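Local coordinates for glutathione transferase (Lolium rigidum, PDB 6ZB6), which probably conjugates glutathione to electrophilic xenobiotics, herbicides among them, as a phi class transferase of a grass weed, at residues 19-24 against 168-173. Residues are numbered along the deposited sequence; the frame is centred on the assembly and turned at random.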
ATOM      1  N   LEU A  19      -4.521   6.607   2.956  1.00 21.75           N
ATOM      2  CA  LEU A  19      -5.503   7.365   2.189  1.00 21.80           C
ATOM      3  C   LEU A  19      -6.484   6.438   1.481  1.00 20.95           C
ATOM      4  O   LEU A  19      -7.676   6.746   1.388  1.00 19.50           O
ATOM      5  CB  LEU A  19      -4.800   8.287   1.190  1.00 18.04           C
ATOM      6  CG  LEU A  19      -3.747   9.245   1.757  1.00 26.68           C
ATOM      7  CD1 LEU A  19      -3.263  10.244   0.699  1.00 23.85           C
ATOM      8  CD2 LEU A  19      -4.254   9.969   3.011  1.00 26.26           C
ATOM      9  N   VAL A  20      -6.003   5.294   0.985  1.00 23.24           N
ATOM     10  CA  VAL A  20      -6.899   4.316   0.373  1.00 20.03           C
ATOM     11  C   VAL A  20      -7.995   3.909   1.354  1.00 22.04           C
ATOM     12  O   VAL A  20      -9.186   3.927   1.025  1.00 20.60           O
ATOM     13  CB  VAL A  20      -6.108   3.096  -0.132  1.00 21.98           C
ATOM     14  CG1 VAL A  20      -7.070   1.945  -0.434  1.00 20.72           C
ATOM     15  CG2 VAL A  20      -5.299   3.464  -1.413  1.00 21.78           C
ATOM     16  N   PHE A  21      -7.618   3.540   2.579  1.00 21.76           N
ATOM     17  CA  PHE A  21      -8.651   3.067   3.494  1.00 23.19           C
ATOM     18  C   PHE A  21      -9.554   4.201   3.962  1.00 22.16           C
ATOM     19  O   PHE A  21     -10.760   3.987   4.140  1.00 22.91           O
ATOM     20  CB  PHE A  21      -8.004   2.306   4.644  1.00 21.60           C
ATOM     21  CG  PHE A  21      -7.341   1.043   4.183  1.00 21.31           C
ATOM     22  CD1 PHE A  21      -8.106   0.014   3.648  1.00 18.23           C
ATOM     23  CD2 PHE A  21      -5.955   0.914   4.199  1.00 18.50           C
ATOM     24  CE1 PHE A  21      -7.509  -1.148   3.187  1.00 24.73           C
ATOM     25  CE2 PHE A  21      -5.344  -0.255   3.730  1.00 19.93           C
ATOM     26  CZ  PHE A  21      -6.116  -1.284   3.227  1.00 17.99           C
ATOM     27  N   LEU A  22      -9.016   5.418   4.107  1.00 21.71           N
ATOM     28  CA  LEU A  22      -9.879   6.563   4.370  1.00 20.62           C
ATOM     29  C   LEU A  22     -10.914   6.733   3.268  1.00 25.17           C
ATOM     30  O   LEU A  22     -12.085   7.008   3.540  1.00 25.99           O
ATOM     31  CB  LEU A  22      -9.044   7.834   4.518  1.00 23.98           C
ATOM     32  CG  LEU A  22      -8.335   8.019   5.870  1.00 21.95           C
ATOM     33  CD1 LEU A  22      -7.222   9.058   5.758  1.00 20.00           C
ATOM     34  CD2 LEU A  22      -9.346   8.385   6.977  1.00 22.99           C
ATOM     35  N   GLU A  23     -10.504   6.572   2.008  1.00 21.92           N
ATOM     36  CA  GLU A  23     -11.456   6.742   0.922  1.00 19.90           C
ATOM     37  C   GLU A  23     -12.445   5.589   0.873  1.00 21.48           C
ATOM     38  O   GLU A  23     -13.602   5.789   0.497  1.00 24.64           O
ATOM     39  CB  GLU A  23     -10.719   6.875  -0.411  1.00 15.87           C
ATOM     40  CG  GLU A  23     -10.052   8.219  -0.588  1.00 24.03           C
ATOM     41  CD  GLU A  23     -11.049   9.335  -0.803  1.00 27.76           C
ATOM     42  OE1 GLU A  23     -12.182   9.052  -1.250  1.00 33.03           O
ATOM     43  OE2 GLU A  23     -10.696  10.504  -0.526  1.00 35.11           O
ATOM     44  N   GLU A  24     -12.013   4.381   1.250  1.00 19.00           N
ATOM     45  CA  GLU A  24     -12.913   3.234   1.202  1.00 21.39           C
ATOM     46  C   GLU A  24     -14.106   3.424   2.133  1.00 29.35           C
ATOM     47  O   GLU A  24     -15.224   3.005   1.810  1.00 26.59           O
ATOM     48  CB  GLU A  24     -12.158   1.948   1.549  1.00 20.07           C
ATOM     49  CG  GLU A  24     -11.273   1.418   0.396  1.00 25.32           C
ATOM     50  CD  GLU A  24     -12.053   0.726  -0.728  1.00 30.82           C
ATOM     51  OE1 GLU A  24     -13.220   0.330  -0.525  1.00 31.43           O
ATOM     52  OE2 GLU A  24     -11.485   0.557  -1.829  1.00 26.93           O
ATOM     53  N   ALA A 168      -6.437  -7.440   3.187  1.00 17.77           N
ATOM     54  CA  ALA A 168      -5.285  -8.125   2.603  1.00 22.75           C
ATOM     55  C   ALA A 168      -5.027  -7.652   1.178  1.00 23.00           C
ATOM     56  O   ALA A 168      -3.893  -7.301   0.831  1.00 19.57           O
ATOM     57  CB  ALA A 168      -5.503  -9.639   2.631  1.00 24.77           C
ATOM     58  N   ASP A 169      -6.072  -7.617   0.344  1.00 21.83           N
ATOM     59  CA  ASP A 169      -5.887  -7.241  -1.065  1.00 19.26           C
ATOM     60  C   ASP A 169      -5.418  -5.799  -1.193  1.00 20.08           C
ATOM     61  O   ASP A 169      -4.424  -5.516  -1.873  1.00 22.05           O
ATOM     62  CB  ASP A 169      -7.179  -7.426  -1.861  1.00 22.52           C
ATOM     63  CG  ASP A 169      -7.776  -8.797  -1.685  1.00 24.32           C
ATOM     64  OD1 ASP A 169      -7.266  -9.749  -2.315  1.00 22.02           O
ATOM     65  OD2 ASP A 169      -8.746  -8.914  -0.910  1.00 24.34           O
ATOM     66  N   LEU A 170      -6.099  -4.873  -0.509  1.00 21.68           N
ATOM     67  CA  LEU A 170      -5.822  -3.456  -0.717  1.00 18.66           C
ATOM     68  C   LEU A 170      -4.468  -3.033  -0.170  1.00 20.07           C
ATOM     69  O   LEU A 170      -3.915  -2.034  -0.645  1.00 17.75           O
ATOM     70  CB  LEU A 170      -6.951  -2.611  -0.130  1.00 21.80           C
ATOM     71  CG  LEU A 170      -8.328  -2.969  -0.709  1.00 18.79           C
ATOM     72  CD1 LEU A 170      -9.400  -1.988  -0.236  1.00 23.18           C
ATOM     73  CD2 LEU A 170      -8.299  -3.026  -2.250  1.00 17.89           C
ATOM     74  N   ASN A 171      -3.910  -3.762   0.810  1.00 19.45           N
ATOM     75  CA  ASN A 171      -2.558  -3.459   1.268  1.00 17.68           C
ATOM     76  C   ASN A 171      -1.506  -3.684   0.193  1.00 17.32           C
ATOM     77  O   ASN A 171      -0.392  -3.158   0.309  1.00 18.08           O
ATOM     78  CB  ASN A 171      -2.217  -4.301   2.494  1.00 17.31           C
ATOM     79  CG  ASN A 171      -2.611  -3.610   3.791  1.00 23.32           C
ATOM     80  OD1 ASN A 171      -2.205  -2.478   4.036  1.00 22.94           O
ATOM     81  ND2 ASN A 171      -3.421  -4.279   4.614  1.00 20.80           N
ATOM     82  N   HIS A 172      -1.833  -4.452  -0.850  1.00 20.00           N
ATOM     83  CA  HIS A 172      -0.947  -4.683  -1.979  1.00 19.98           C
ATOM     84  C   HIS A 172      -0.875  -3.502  -2.937  1.00 22.59           C
ATOM     85  O   HIS A 172       0.027  -3.475  -3.778  1.00 22.30           O
ATOM     86  CB  HIS A 172      -1.398  -5.936  -2.749  1.00 20.72           C
ATOM     87  CG  HIS A 172      -1.099  -7.223  -2.039  1.00 20.50           C
ATOM     88  ND1 HIS A 172      -1.858  -7.694  -0.986  1.00 20.37           N
ATOM     89  CD2 HIS A 172      -0.107  -8.127  -2.218  1.00 20.62           C
ATOM     90  CE1 HIS A 172      -1.357  -8.839  -0.561  1.00 22.66           C
ATOM     91  NE2 HIS A 172      -0.295  -9.127  -1.294  1.00 21.66           N
ATOM     92  N   PHE A 173      -1.774  -2.514  -2.818  1.00 19.65           N
ATOM     93  CA  PHE A 173      -1.845  -1.476  -3.848  1.00 18.67           C
ATOM     94  C   PHE A 173      -0.626  -0.557  -3.907  1.00 20.26           C
ATOM     95  O   PHE A 173      -0.051  -0.393  -4.997  1.00 20.47           O
ATOM     96  CB  PHE A 173      -3.126  -0.659  -3.688  1.00 18.05           C
ATOM     97  CG  PHE A 173      -3.048   0.667  -4.367  1.00 25.23           C
ATOM     98  CD1 PHE A 173      -3.138   0.748  -5.756  1.00 22.29           C
ATOM     99  CD2 PHE A 173      -2.828   1.820  -3.637  1.00 21.60           C
ATOM    100  CE1 PHE A 173      -3.037   1.960  -6.393  1.00 21.91           C
ATOM    101  CE2 PHE A 173      -2.725   3.035  -4.257  1.00 23.96           C
ATOM    102  CZ  PHE A 173      -2.829   3.113  -5.654  1.00 23.51           C
TER
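The buried seam between the two domains of the glutathione transferase fold is crossed here: helix 13-24 of the thioredoxin-like N-terminal domain packs on helix 167-170 and the type I turn L170-F173 of the all-helical C-terminal domain. The nearest backbones, at V20 and L170, lie 7.9 Å apart between CA atoms, and side chains fill the interval. F21, with CG beside its own backbone N (chi1 -66°), carries its ring tip across the seam, where CE1 and CZ meet L170 obliquely, CE1 coming within 3.7 Å of L170 CB. At the edge of the same ring, N171 OD1 lies near the ring plane, 3.9 Å from F21 CE2; amide and ring planes stand 58° apart. That oxygen takes a hydrogen bond from R17, one helical turn before F21. V20 reaches the turn with one branch, CG2, which lies 3.7 Å from F173 CD2; CG of F173 is anti to the backbone N, which turns the ring toward that methyl, and its side chain also touches helix 205-214. E24 bends at chi2 (-76°) and meets L170 tip to tip, its OE2 3.7 Å from L170 CD1, while the charge of the carboxylate is answered by a salt bridge to R204. Behind the contact, H172 ND1 donates to A168 O at 2.8 Å; the oxygen lies in the imidazole plane, while ND1 stands above the carbonyl plane. No hydrogen bond joins the two segments, so van der Waals packing carries the contact: two pairs are wholly apolar, two set an oxygen against carbon, with N171 OD1 bonded to R17 and E24 OE2 to R204.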